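Local coordinates for putative signal recognition particle protein (Chaetomium thermophilum, PDB 5CK4) that binds GDP and GTP as the Arf-like GTPase subunit of the signal recognition particle receptor, and probably acts as a nucleotide-dependent switch at the endoplasmic reticulum membrane, at residues T95-V99 / T125-H129; V165-A171 / V214-K220; L193-K198 / E268-G272. All coordinates share one frame; numbering follows the deposited sequence.

Contact 1. Residues T95-V99 / T125-H129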
loop_
_atom_site.group_PDB
_atom_site.type_symbol
_atom_site.label_atom_id
_atom_site.label_comp_id
_atom_site.label_asym_id
_atom_site.label_seq_id
_atom_site.Cartn_x
_atom_site.Cartn_y
_atom_site.Cartn_z
ATOM N N THR A 95 -2.086 -18.636 1.722
ATOM C CA THR A 95 -2.409 -18.509 3.140
ATOM C C THR A 95 -3.850 -18.053 3.358
ATOM O O THR A 95 -4.615 -17.900 2.404
ATOM C CB THR A 95 -1.452 -17.534 3.854
ATOM O OG1 THR A 95 -1.607 -16.216 3.309
ATOM C CG2 THR A 95 -0.008 -17.992 3.690
ATOM N N SER A 96 -4.213 -17.834 4.618
ATOM C CA SER A 96 -5.575 -17.440 4.966
ATOM C C SER A 96 -5.588 -16.319 6.002
ATOM O O SER A 96 -4.605 -16.110 6.715
ATOM C CB SER A 96 -6.365 -18.646 5.478
ATOM O OG SER A 96 -5.679 -19.284 6.540
ATOM N N TYR A 97 -6.706 -15.601 6.080
ATOM C CA TYR A 97 -6.817 -14.443 6.966
ATOM C C TYR A 97 -8.055 -14.504 7.844
ATOM O O TYR A 97 -9.163 -14.720 7.357
ATOM C CB TYR A 97 -6.823 -13.144 6.157
ATOM C CG TYR A 97 -5.559 -12.948 5.361
ATOM C CD1 TYR A 97 -4.416 -12.438 5.960
ATOM C CD2 TYR A 97 -5.501 -13.291 4.015
ATOM C CE1 TYR A 97 -3.253 -12.265 5.241
ATOM C CE2 TYR A 97 -4.338 -13.123 3.290
ATOM C CZ TYR A 97 -3.218 -12.612 3.910
ATOM O OH TYR A 97 -2.055 -12.439 3.199
ATOM N N LYS A 98 -7.857 -14.304 9.141
ATOM C CA LYS A 98 -8.963 -14.279 10.089
ATOM C C LYS A 98 -9.597 -12.896 10.093
ATOM O O LYS A 98 -8.971 -11.918 10.497
ATOM C CB LYS A 98 -8.481 -14.666 11.487
ATOM C CG LYS A 98 -8.022 -16.115 11.596
ATOM C CD LYS A 98 -7.554 -16.443 13.005
ATOM C CE LYS A 98 -7.307 -17.935 13.178
ATOM N NZ LYS A 98 -6.887 -18.256 14.571
ATOM N N VAL A 99 -10.838 -12.820 9.624
ATOM C CA VAL A 99 -11.502 -11.536 9.435
ATOM C C VAL A 99 -12.918 -11.556 9.990
ATOM O O VAL A 99 -13.682 -12.490 9.747
ATOM C CB VAL A 99 -11.559 -11.141 7.939
ATOM C CG1 VAL A 99 -12.361 -9.852 7.749
ATOM C CG2 VAL A 99 -10.153 -11.008 7.364
ATOM N N THR A 125 4.976 -13.385 1.919
ATOM C CA THR A 125 3.611 -13.887 1.778
ATOM C C THR A 125 2.680 -12.862 1.148
ATOM O O THR A 125 1.866 -13.181 0.282
ATOM C CB THR A 125 3.028 -14.213 3.154
ATOM O OG1 THR A 125 3.890 -15.132 3.833
ATOM C CG2 THR A 125 1.644 -14.823 3.016
ATOM N N THR A 126 2.801 -11.624 1.608
ATOM C CA THR A 126 1.954 -10.540 1.133
ATOM C C THR A 126 2.278 -10.207 -0.318
ATOM O O THR A 126 1.384 -10.015 -1.148
ATOM C CB THR A 126 2.153 -9.290 1.998
ATOM O OG1 THR A 126 1.844 -9.609 3.358
ATOM C CG2 THR A 126 1.252 -8.169 1.528
ATOM N N LEU A 127 3.569 -10.154 -0.623
ATOM C CA LEU A 127 4.018 -9.851 -1.974
ATOM C C LEU A 127 3.518 -10.884 -2.996
ATOM O O LEU A 127 3.286 -10.546 -4.158
ATOM C CB LEU A 127 5.549 -9.730 -2.024
ATOM C CG LEU A 127 6.219 -8.599 -1.229
ATOM C CD1 LEU A 127 7.732 -8.697 -1.355
ATOM C CD2 LEU A 127 5.736 -7.212 -1.681
ATOM N N GLN A 128 3.345 -12.133 -2.562
ATOM C CA GLN A 128 2.899 -13.192 -3.463
ATOM C C GLN A 128 1.496 -12.927 -3.988
ATOM O O GLN A 128 1.211 -13.210 -5.142
ATOM C CB GLN A 128 2.971 -14.565 -2.794
ATOM C CG GLN A 128 4.379 -14.989 -2.421
ATOM C CD GLN A 128 5.400 -14.671 -3.499
ATOM O OE1 GLN A 128 5.446 -15.324 -4.545
ATOM N NE2 GLN A 128 6.230 -13.659 -3.246
ATOM N N HIS A 129 0.630 -12.369 -3.148
ATOM C CA HIS A 129 -0.698 -11.953 -3.595
ATOM C C HIS A 129 -0.626 -10.911 -4.712
ATOM O O HIS A 129 -1.471 -10.884 -5.601
ATOM C CB HIS A 129 -1.510 -11.380 -2.429
ATOM C CG HIS A 129 -1.797 -12.369 -1.339
ATOM N ND1 HIS A 129 -2.421 -13.576 -1.573
ATOM C CD2 HIS A 129 -1.566 -12.319 -0.006
ATOM C CE1 HIS A 129 -2.550 -14.233 -0.434
ATOM N NE2 HIS A 129 -2.041 -13.490 0.533
HETATM O O HOH W 1 0.145 -12.030 4.292
#
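Thr95 and Thr125 bring the backbones of the edge segment 95-99 and the helical turn 125-129 to 7.7 Å between their CA atoms, so side chains do all the bridging. Tyr97 carries most of it. Its CG lies anti to the carbonyl carbon (chi1 -61°), and the phenol reaches toward the helix with OH 2.9 Å from His129 NE2, a hydrogen bond in which either group may be the donor. NE2 sits at the edge of the phenol, in its plane, and the planes of the two rings are inclined at 52°. The same hydroxyl also binds a water, which passes the link on to Thr126 OG1 at 3.1 Å, so one oxygen ties together two residues of the helix. In the Arf-like GTPase fold this joins strand 96-98, paired in parallel with strand 136-140, to helix 123-131, which leads into that strand; the Tyr97 ring also touches Ile114 of strand 112-115. A phenylalanine in place of Tyr97 would probably leave His129 NE2 without this partner and break the water link to Thr126. Beside the polar pair, the methyl CG2 of Thr125 packs against Thr95, 3.5 Å from OG1 and 3.6 Å from CG2. Thr95 is poorly ordered and exposed, and its OG1 stays 3.9 Å from His129 NE2.

Contact 2. Residues V165-A171 / V214-K220. With GDP (guanosine-5'-diphosphate), chain C.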
loop_
_atom_site.group_PDB
_atom_site.type_symbol
_atom_site.label_atom_id
_atom_site.label_comp_id
_atom_site.label_asym_id
_atom_site.label_seq_id
_atom_site.Cartn_x
_atom_site.Cartn_y
_atom_site.Cartn_z
ATOM N N VAL A 165 -4.855 -1.697 -2.384
ATOM C CA VAL A 165 -3.832 -1.818 -1.359
ATOM C C VAL A 165 -3.721 -0.494 -0.623
ATOM O O VAL A 165 -3.673 0.559 -1.246
ATOM C CB VAL A 165 -2.460 -2.121 -2.003
ATOM C CG1 VAL A 165 -1.304 -1.935 -0.983
ATOM C CG2 VAL A 165 -2.452 -3.515 -2.582
ATOM N N ILE A 166 -3.705 -0.538 0.703
ATOM C CA ILE A 166 -3.275 0.634 1.454
ATOM C C ILE A 166 -1.883 0.351 2.015
ATOM O O ILE A 166 -1.686 -0.644 2.731
ATOM C CB ILE A 166 -4.239 0.955 2.608
ATOM C CG1 ILE A 166 -5.620 1.342 2.075
ATOM C CG2 ILE A 166 -3.659 2.076 3.480
ATOM C CD1 ILE A 166 -6.690 1.494 3.197
ATOM N N PHE A 167 -0.908 1.183 1.657
ATOM C CA PHE A 167 0.430 1.059 2.235
ATOM C C PHE A 167 0.582 2.125 3.322
ATOM O O PHE A 167 0.701 3.320 3.013
ATOM C CB PHE A 167 1.507 1.236 1.165
ATOM C CG PHE A 167 2.910 1.007 1.678
ATOM C CD1 PHE A 167 3.632 2.041 2.272
ATOM C CD2 PHE A 167 3.495 -0.255 1.597
ATOM C CE1 PHE A 167 4.917 1.820 2.756
ATOM C CE2 PHE A 167 4.782 -0.475 2.070
ATOM C CZ PHE A 167 5.490 0.556 2.647
ATOM N N LEU A 168 0.573 1.694 4.583
ATOM C CA LEU A 168 0.597 2.620 5.718
ATOM C C LEU A 168 2.020 2.809 6.226
ATOM O O LEU A 168 2.761 1.850 6.365
ATOM C CB LEU A 168 -0.266 2.085 6.851
ATOM C CG LEU A 168 -0.733 2.988 8.005
ATOM C CD1 LEU A 168 -1.768 4.006 7.527
ATOM C CD2 LEU A 168 -1.331 2.127 9.098
ATOM N N LEU A 169 2.386 4.057 6.513
ATOM C CA LEU A 169 3.685 4.373 7.098
ATOM C C LEU A 169 3.518 5.423 8.199
ATOM O O LEU A 169 2.516 6.153 8.234
ATOM C CB LEU A 169 4.686 4.857 6.026
ATOM C CG LEU A 169 4.298 6.116 5.209
ATOM C CD1 LEU A 169 4.701 7.426 5.937
ATOM C CD2 LEU A 169 4.927 6.063 3.828
ATOM N N ASP A 170 4.519 5.497 9.072
ATOM C CA ASP A 170 4.573 6.482 10.145
ATOM C C ASP A 170 5.224 7.757 9.604
ATOM O O ASP A 170 6.435 7.796 9.401
ATOM C CB ASP A 170 5.385 5.888 11.312
ATOM C CG ASP A 170 5.439 6.792 12.524
ATOM O OD1 ASP A 170 5.172 8.005 12.400
ATOM O OD2 ASP A 170 5.767 6.284 13.618
ATOM N N ALA A 171 4.426 8.800 9.360
ATOM C CA ALA A 171 4.969 10.025 8.783
ATOM C C ALA A 171 5.883 10.775 9.747
ATOM O O ALA A 171 6.671 11.626 9.319
ATOM C CB ALA A 171 3.848 10.962 8.262
ATOM N N VAL A 214 -3.174 1.835 -5.361
ATOM C CA VAL A 214 -2.395 1.802 -4.127
ATOM C C VAL A 214 -2.479 3.167 -3.459
ATOM O O VAL A 214 -2.094 4.183 -4.050
ATOM C CB VAL A 214 -0.903 1.465 -4.388
ATOM C CG1 VAL A 214 -0.097 1.504 -3.091
ATOM C CG2 VAL A 214 -0.770 0.091 -5.023
ATOM N N LEU A 215 -3.000 3.182 -2.239
ATOM C CA LEU A 215 -3.051 4.402 -1.457
ATOM C C LEU A 215 -1.869 4.366 -0.513
ATOM O O LEU A 215 -1.762 3.454 0.312
ATOM C CB LEU A 215 -4.354 4.469 -0.649
ATOM C CG LEU A 215 -4.471 5.674 0.285
ATOM C CD1 LEU A 215 -4.490 6.979 -0.509
ATOM C CD2 LEU A 215 -5.733 5.554 1.137
ATOM N N ILE A 216 -0.972 5.335 -0.635
ATOM C CA ILE A 216 0.092 5.463 0.350
ATOM C C ILE A 216 -0.415 6.374 1.466
ATOM O O ILE A 216 -0.537 7.587 1.299
ATOM C CB ILE A 216 1.400 5.981 -0.265
ATOM C CG1 ILE A 216 1.888 4.994 -1.328
ATOM C CG2 ILE A 216 2.462 6.155 0.841
ATOM C CD1 ILE A 216 3.007 5.503 -2.204
ATOM N N ALA A 217 -0.747 5.758 2.593
ATOM C CA ALA A 217 -1.381 6.461 3.699
ATOM C C ALA A 217 -0.322 6.944 4.692
ATOM O O ALA A 217 0.286 6.148 5.426
ATOM C CB ALA A 217 -2.407 5.549 4.370
ATOM N N ALA A 218 -0.074 8.253 4.676
ATOM C CA ALA A 218 0.945 8.841 5.535
ATOM C C ALA A 218 0.330 9.161 6.895
ATOM O O ALA A 218 -0.205 10.259 7.093
ATOM C CB ALA A 218 1.542 10.103 4.871
ATOM N N ASN A 219 0.411 8.184 7.804
ATOM C CA ASN A 219 -0.262 8.188 9.101
ATOM C C ASN A 219 0.435 9.055 10.161
ATOM O O ASN A 219 1.585 9.458 9.986
ATOM C CB ASN A 219 -0.372 6.744 9.631
ATOM C CG ASN A 219 -1.370 6.605 10.771
ATOM O OD1 ASN A 219 -2.325 7.375 10.864
ATOM N ND2 ASN A 219 -1.152 5.621 11.645
ATOM N N LYS A 220 -0.278 9.290 11.268
ATOM C CA LYS A 220 0.210 10.034 12.441
ATOM C C LYS A 220 0.386 11.532 12.167
ATOM O O LYS A 220 1.267 12.167 12.741
ATOM C CB LYS A 220 1.497 9.410 13.059
ATOM C CG LYS A 220 1.446 7.858 13.184
ATOM C CD LYS A 220 2.437 7.293 14.184
ATOM C CE LYS A 220 2.424 5.758 14.153
ATOM N NZ LYS A 220 3.412 5.150 15.133
HETATM P PB GDP C . 1.236 -1.808 13.628
HETATM O O1B GDP C . 0.085 -2.771 13.673
HETATM O O2B GDP C . 1.429 -1.316 12.201
HETATM O O3B GDP C . 2.542 -2.422 14.077
HETATM O O3A GDP C . 0.962 -0.503 14.519
HETATM P PA GDP C . 0.013 -0.376 15.820
HETATM O O1A GDP C . -1.431 -0.416 15.432
HETATM O O2A GDP C . 0.368 -1.378 16.890
HETATM O "O5'" GDP C . 0.450 1.110 16.200
HETATM C "C5'" GDP C . 1.784 1.376 16.601
HETATM C "C4'" GDP C . 1.745 2.535 17.583
HETATM O "O4'" GDP C . 1.415 3.737 16.883
HETATM C "C3'" GDP C . 0.677 2.348 18.652
HETATM O "O3'" GDP C . 1.190 2.913 19.859
HETATM C "C2'" GDP C . -0.478 3.208 18.175
HETATM O "O2'" GDP C . -1.271 3.720 19.243
HETATM C "C1'" GDP C . 0.260 4.334 17.487
HETATM N N9 GDP C . -0.559 5.000 16.452
HETATM C C8 GDP C . -1.294 4.422 15.479
HETATM N N7 GDP C . -1.884 5.375 14.704
HETATM C C5 GDP C . -1.496 6.568 15.178
HETATM C C6 GDP C . -1.756 7.975 14.840
HETATM O O6 GDP C . -2.488 8.256 13.862
HETATM N N1 GDP C . -1.149 8.917 15.586
HETATM C C2 GDP C . -0.354 8.622 16.638
HETATM N N2 GDP C . 0.209 9.625 17.353
HETATM N N3 GDP C . -0.079 7.349 17.010
HETATM C C4 GDP C . -0.625 6.312 16.328
#
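Val165 and Val214 open a parallel pairing of two neighbouring central strands of the P-loop GTPase sheet, 165-170 and 214-219, joined through helix 180-201 in a beta-alpha-beta crossover. Main-chain bonds run from Leu215 N to Val165 O, at 2.9 Å and 167°, as far as Ala171 N, one residue beyond strand 165-170, which binds Asn219 O. Between them Leu215 O accepts Phe167 N, Phe167 O accepts Ala217 N from above its carbonyl plane, Ala217 O accepts Leu169 N, and Leu169 O accepts Asn219 N.

Apolar contacts fill both faces. On one, Ala217 CB is flanked by Ile166 CG2 and by Leu168 CD1, the latter at 3.6 Å, and Trp308 of helix 306-313 covers this side. On the other, Leu169 CD2 meets Ile216 CG2 at 3.9 Å; helix 180-201 packs here through Tyr181 and Leu189.

Polar groups gather at the C-terminal ends, where Asn219 and Lys220 begin the NKxD guanine-recognition motif, completed by Asp222, also hydrogen-bonded to GDP. Asn219 CG is anti to its N (chi1 -165°), placing ND2 3.2 Å from GDP N7; ND2 is hydrogen-bonded to Ala30 O in the P-loop, and OD1 weakly accepts Lys220 N. The aliphatic part of Lys220 crosses over one face of the guanine, CG 3.6 Å from GDP C6, while Asp170 OD1 takes the amides of Ala172 and Ala173. Lys220 NZ also reaches Gly29 O and the ribose O4' of GDP, and NZ meets Asp170 OD2 at 3.0 Å from above the carboxylate plane, in a salt bridge.

Contact 3. Residues L193-K198 / E268-G272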
loop_
_atom_site.group_PDB
_atom_site.type_symbol
_atom_site.label_atom_id
_atom_site.label_comp_id
_atom_site.label_asym_id
_atom_site.label_seq_id
_atom_site.Cartn_x
_atom_site.Cartn_y
_atom_site.Cartn_z
ATOM N N LEU A 193 5.154 -2.134 -5.162
ATOM C CA LEU A 193 4.900 -1.591 -6.494
ATOM C C LEU A 193 5.518 -2.436 -7.621
ATOM O O LEU A 193 4.903 -2.611 -8.681
ATOM C CB LEU A 193 5.382 -0.134 -6.562
ATOM C CG LEU A 193 4.690 0.809 -5.570
ATOM C CD1 LEU A 193 5.169 2.246 -5.764
ATOM C CD2 LEU A 193 3.177 0.739 -5.749
ATOM N N LEU A 194 6.735 -2.940 -7.423
ATOM C CA LEU A 194 7.368 -3.761 -8.469
ATOM C C LEU A 194 6.582 -5.056 -8.673
ATOM O O LEU A 194 6.463 -5.553 -9.787
ATOM C CB LEU A 194 8.825 -4.089 -8.122
ATOM C CG LEU A 194 9.605 -4.784 -9.245
ATOM C CD1 LEU A 194 9.708 -3.859 -10.484
ATOM C CD2 LEU A 194 10.993 -5.236 -8.783
ATOM N N SER A 195 6.032 -5.589 -7.591
ATOM C CA SER A 195 5.220 -6.806 -7.691
ATOM C C SER A 195 3.974 -6.545 -8.548
ATOM O O SER A 195 3.633 -7.342 -9.414
ATOM C CB SER A 195 4.826 -7.318 -6.305
ATOM O OG SER A 195 5.967 -7.805 -5.617
ATOM N N LEU A 196 3.308 -5.417 -8.313
ATOM C CA LEU A 196 2.106 -5.081 -9.078
ATOM C C LEU A 196 2.471 -4.784 -10.527
ATOM O O LEU A 196 1.690 -5.041 -11.445
ATOM C CB LEU A 196 1.407 -3.866 -8.460
ATOM C CG LEU A 196 0.720 -4.182 -7.130
ATOM C CD1 LEU A 196 0.241 -2.911 -6.438
ATOM C CD2 LEU A 196 -0.440 -5.176 -7.330
ATOM N N GLN A 197 3.664 -4.242 -10.719
ATOM C CA GLN A 197 4.157 -3.955 -12.064
ATOM C C GLN A 197 4.408 -5.253 -12.832
ATOM O O GLN A 197 4.081 -5.351 -14.018
ATOM C CB GLN A 197 5.433 -3.116 -12.012
ATOM C CG GLN A 197 6.034 -2.791 -13.388
ATOM C CD GLN A 197 7.235 -1.862 -13.281
ATOM O OE1 GLN A 197 7.211 -0.890 -12.529
ATOM N NE2 GLN A 197 8.304 -2.176 -14.009
ATOM N N LYS A 198 4.990 -6.246 -12.161
ATOM C CA LYS A 198 5.256 -7.534 -12.807
ATOM C C LYS A 198 3.945 -8.237 -13.125
ATOM O O LYS A 198 3.818 -8.916 -14.154
ATOM C CB LYS A 198 6.103 -8.436 -11.914
ATOM C CG LYS A 198 7.536 -7.986 -11.747
ATOM C CD LYS A 198 8.268 -8.909 -10.786
ATOM C CE LYS A 198 9.722 -8.533 -10.696
ATOM N NZ LYS A 198 10.538 -9.600 -10.061
ATOM N N GLU A 268 12.111 -8.530 -14.333
ATOM C CA GLU A 268 12.479 -7.118 -14.241
ATOM C C GLU A 268 12.833 -6.709 -12.811
ATOM O O GLU A 268 12.252 -7.211 -11.848
ATOM C CB GLU A 268 11.367 -6.218 -14.796
ATOM C CG GLU A 268 10.053 -6.267 -14.037
ATOM C CD GLU A 268 8.948 -5.511 -14.753
ATOM O OE1 GLU A 268 9.175 -4.350 -15.143
ATOM O OE2 GLU A 268 7.851 -6.081 -14.939
ATOM N N GLY A 269 13.800 -5.809 -12.679
ATOM C CA GLY A 269 14.159 -5.266 -11.383
ATOM C C GLY A 269 13.895 -3.772 -11.307
ATOM O O GLY A 269 13.858 -3.203 -10.219
ATOM N N TRP A 270 13.705 -3.149 -12.469
ATOM C CA TRP A 270 13.524 -1.695 -12.584
ATOM C C TRP A 270 12.066 -1.266 -12.375
ATOM O O TRP A 270 11.177 -1.626 -13.149
ATOM C CB TRP A 270 14.034 -1.228 -13.960
ATOM C CG TRP A 270 13.826 0.230 -14.291
ATOM C CD1 TRP A 270 12.713 0.797 -14.864
ATOM C CD2 TRP A 270 14.763 1.298 -14.104
ATOM N NE1 TRP A 270 12.900 2.147 -15.027
ATOM C CE2 TRP A 270 14.152 2.479 -14.577
ATOM C CE3 TRP A 270 16.061 1.371 -13.578
ATOM C CZ2 TRP A 270 14.793 3.721 -14.537
ATOM C CZ3 TRP A 270 16.697 2.608 -13.542
ATOM C CH2 TRP A 270 16.062 3.765 -14.019
ATOM N N LEU A 271 11.820 -0.510 -11.314
ATOM C CA LEU A 271 10.478 -0.017 -11.016
ATOM C C LEU A 271 10.187 1.197 -11.887
ATOM O O LEU A 271 11.018 2.101 -11.972
ATOM C CB LEU A 271 10.405 0.416 -9.558
ATOM C CG LEU A 271 9.110 1.113 -9.140
ATOM C CD1 LEU A 271 8.026 0.071 -9.151
ATOM C CD2 LEU A 271 9.261 1.736 -7.745
ATOM N N GLY A 272 9.015 1.228 -12.522
ATOM C CA GLY A 272 8.626 2.376 -13.335
ATOM C C GLY A 272 8.855 2.204 -14.825
ATOM O O GLY A 272 9.142 1.096 -15.311
HETATM O O HOH W 2 12.989 -8.526 -9.700
#
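Gln197 and the loop 268-272 meet through a side-chain amide that uses both its ends. OE1 accepts Gly272 N at 2.8 Å in a nearly straight bond (172°), which lies in the amide carbonyl plane on a lone pair; the positive phi of Gly272 would bring any side chain up against the carbonyl before it. NE2 gives one hydrogen bond to Trp270 O, at 3.0 Å, and another to Glu268 OE1, at 2.6 Å. NE2 comes onto OE1 from above the carboxylate plane; amide and carboxylate are turned 70° apart. Three bonds thus fix the rotation of this buried amide, and an extended chain with CG anti to the backbone N (chi1 179°) carries it out from the helix to the loop.

Leucines pack beside it. Leu271 CD1 lies 3.7 Å from Leu193 CB and also approaches the amide oxygen of Gln197, while the two methyls of Leu194 rest against loop carbonyls, CD1 on Trp270 O and CD2 on Gly269 O. In the GTPase fold this fastens the long connection between helix 229-249 and strand 291-295 onto helix 180-201, whose other side packs on helix 123-131 through Ser195 and Leu196.

Toward the surface, the side chains of Lys198 and Glu268 lie alongside one another, running opposite ways. Their charged ends do not pair: Lys198 CE passes 3.1 Å from Glu268 O, and a water accepts from Lys198 NZ and donates to that same carbonyl oxygen. Glu268 OE2 has a weak hydrogen bond to His201 ND1.

Farther out, Tyr190, one turn before Leu194, is hydrogen-bonded through OH to both Gly269 O and Leu271 N. Arg244 of helix 229-249 binds Leu271 O, and Trp270 lies against that helix.

Overall arrangement
Contact 2 forms the middle of the sheet and reaches GDP directly, whereas the Tyr97 side chain of contact 1 stays about 13 Å from the nucleotide and contact 3 lies away from the nucleotide site. The three centres are 19 to 20 Å apart, yet helix 180-201 joins them. It links the two strands of contact 2, and its residues Leu193 and Leu196, from the helical segment of contact 3, pack on Val214, with Leu196 CD1 3.5 Å from Val214 CG2. Toward contact 1, Leu127 CD2 comes 4.0 Å from Ser195 OG. Contacts 1 and 2 do not touch, their nearest atoms being about 7 Å apart, though both reach the same sheet.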